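Local coordinates for GTP cyclohydrolase 1 type 2 homolog (Staphylococcus aureus subsp. aureus, PDB 3LNL), which is of unknown function but assembles as a toroid-shaped homohexamer of the NIF3 family, with PII-like lids and a dinuclear zinc centre, at residues 13-17 / 18-22. The protein carries 2 engineered substitutions. Sequence-based numbering, arbitrary orientation.
Sequences LLDHH and VPFST
Asp15 reaches forward from the last turn of helix 7-17 and takes the backbone N-H of Phe20 on its carboxylate, a compact example of how the C-terminal end of the first helix of this NIF3-family chain is tied to the residues that leave it. The bond from Phe20 N to Asp15 OD1 is 2.8 Å long and nearly straight (164°), and it arrives almost along the C-O axis of the carboxylate. A chi1 of -175° swings the carboxylate of Asp15 away from its own backbone N and brings OD1 to the first residue of the short 3-10 turn 20-22. Asp15 OD1 also lies 3.4 Å from Phe20 CD1, at the ring edge and near its plane, and the carboxylate and ring planes are 14° apart. A water that donates to Asp15 OD1 also accepts from Ser21 N, so one oxygen grips two successive peptide N-H groups, the second through solvent.

Phe20 CE1 lies 4.0 Å from Leu14 CB, which meets the ring obliquely in an apolar contact at the root of the leucine.

Val18 is the first residue to leave helical geometry, yet Val18 N still donates to Leu14 O (2.8 Å) and so closes the last helical turn. Pro19 has no N-H to continue the pattern; Pro19 CA makes a bent CA-H...O contact with Asp15 O, 3.1 Å away.

Helix 336-350 receives Leu14 on Leu344 and Trp347, while the Val18 carbonyl accepts from Asn104, two residues before the zinc ligand Asp106. The Val18 side chain lies about 11 Å from a bound zinc ion. Within the turn, Pro19 O accepts from both Thr22 N and Thr22 OG1, the hydroxyl lying in the carbonyl plane with OG1 2.7 Å from Pro19 O.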
loop_
_atom_site.group_PDB
_atom_site.type_symbol
_atom_site.label_atom_id
_atom_site.label_comp_id
_atom_site.label_asym_id
_atom_site.label_seq_id
_atom_site.Cartn_x
_atom_site.Cartn_y
_atom_site.Cartn_z
ATOM N N LEU B 13 -12.732 -18.822 -31.490
ATOM C CA LEU B 13 -11.891 -18.509 -32.637
ATOM C C LEU B 13 -11.028 -17.287 -32.361
ATOM O O LEU B 13 -9.826 -17.308 -32.600
ATOM C CB LEU B 13 -12.768 -18.295 -33.873
ATOM C CG LEU B 13 -12.066 -18.021 -35.217
ATOM C CD1 LEU B 13 -11.074 -19.154 -35.509
ATOM C CD2 LEU B 13 -13.130 -17.934 -36.319
ATOM N N LEU B 14 -11.640 -16.237 -31.806
ATOM C CA LEU B 14 -10.927 -15.005 -31.465
ATOM C C LEU B 14 -9.796 -15.275 -30.494
ATOM O O LEU B 14 -8.661 -14.798 -30.672
ATOM C CB LEU B 14 -11.861 -13.983 -30.849
ATOM C CG LEU B 14 -12.933 -13.469 -31.813
ATOM C CD1 LEU B 14 -13.841 -12.388 -31.163
ATOM C CD2 LEU B 14 -12.296 -12.948 -33.126
ATOM N N ASP B 15 -10.119 -16.064 -29.479
ATOM C CA ASP B 15 -9.168 -16.412 -28.473
ATOM C C ASP B 15 -7.993 -17.285 -28.993
ATOM O O ASP B 15 -6.844 -17.174 -28.528
ATOM C CB ASP B 15 -9.889 -17.134 -27.332
ATOM C CG ASP B 15 -8.969 -17.423 -26.203
ATOM O OD1 ASP B 15 -8.339 -16.525 -25.656
ATOM O OD2 ASP B 15 -8.860 -18.580 -25.853
ATOM N N HIS B 16 -8.283 -18.128 -29.975
ATOM C CA HIS B 16 -7.248 -18.938 -30.598
ATOM C C HIS B 16 -6.186 -18.028 -31.235
ATOM O O HIS B 16 -5.005 -18.212 -31.018
ATOM C CB HIS B 16 -7.867 -19.894 -31.623
ATOM C CG HIS B 16 -6.864 -20.722 -32.351
ATOM N ND1 HIS B 16 -6.241 -21.801 -31.775
ATOM C CD2 HIS B 16 -6.326 -20.588 -33.586
ATOM C CE1 HIS B 16 -5.370 -22.310 -32.629
ATOM N NE2 HIS B 16 -5.389 -21.580 -33.730
ATOM N N HIS B 17 -6.618 -17.025 -31.998
ATOM C CA HIS B 17 -5.687 -16.208 -32.738
ATOM C C HIS B 17 -5.147 -15.016 -31.966
ATOM O O HIS B 17 -4.032 -14.575 -32.250
ATOM C CB HIS B 17 -6.321 -15.755 -34.058
ATOM C CG HIS B 17 -6.602 -16.870 -35.019
ATOM N ND1 HIS B 17 -5.621 -17.469 -35.785
ATOM C CD2 HIS B 17 -7.769 -17.475 -35.363
ATOM C CE1 HIS B 17 -6.172 -18.407 -36.547
ATOM N NE2 HIS B 17 -7.473 -18.434 -36.304
ATOM N N VAL B 18 -5.903 -14.494 -30.996
ATOM C CA VAL B 18 -5.515 -13.282 -30.257
ATOM C C VAL B 18 -5.873 -13.502 -28.791
ATOM O O VAL B 18 -6.897 -12.993 -28.283
ATOM C CB VAL B 18 -6.237 -12.008 -30.791
ATOM C CG1 VAL B 18 -5.733 -10.718 -30.088
ATOM C CG2 VAL B 18 -6.126 -11.866 -32.344
ATOM N N PRO B 19 -5.084 -14.345 -28.121
ATOM C CA PRO B 19 -5.554 -14.917 -26.857
ATOM C C PRO B 19 -5.914 -13.861 -25.822
ATOM O O PRO B 19 -5.097 -12.978 -25.536
ATOM C CB PRO B 19 -4.369 -15.731 -26.359
ATOM C CG PRO B 19 -3.480 -15.925 -27.524
ATOM C CD PRO B 19 -3.876 -15.012 -28.635
ATOM N N PHE B 20 -7.097 -14.007 -25.221
ATOM C CA PHE B 20 -7.551 -13.011 -24.260
ATOM C C PHE B 20 -6.626 -12.938 -23.043
ATOM O O PHE B 20 -6.508 -11.880 -22.420
ATOM C CB PHE B 20 -8.990 -13.273 -23.883
ATOM C CG PHE B 20 -9.932 -12.922 -24.988
ATOM C CD1 PHE B 20 -10.400 -13.885 -25.853
ATOM C CD2 PHE B 20 -10.260 -11.593 -25.228
ATOM C CE1 PHE B 20 -11.242 -13.555 -26.902
ATOM C CE2 PHE B 20 -11.092 -11.241 -26.282
ATOM C CZ PHE B 20 -11.597 -12.219 -27.116
ATOM N N SER B 21 -5.928 -14.040 -22.757
ATOM C CA SER B 21 -4.999 -14.110 -21.647
ATOM C C SER B 21 -3.759 -13.199 -21.830
ATOM O O SER B 21 -3.062 -12.910 -20.869
ATOM C CB SER B 21 -4.551 -15.585 -21.461
ATOM O OG SER B 21 -3.632 -16.012 -22.489
ATOM N N THR B 22 -3.492 -12.744 -23.053
ATOM C CA THR B 22 -2.360 -11.865 -23.264
ATOM C C THR B 22 -2.714 -10.419 -22.966
ATOM O O THR B 22 -1.825 -9.546 -23.043
ATOM C CB THR B 22 -1.745 -12.030 -24.659
ATOM O OG1 THR B 22 -2.691 -11.677 -25.674
ATOM C CG2 THR B 22 -1.238 -13.531 -24.840
HETATM O O HOH W 1 -6.818 -16.754 -23.547
#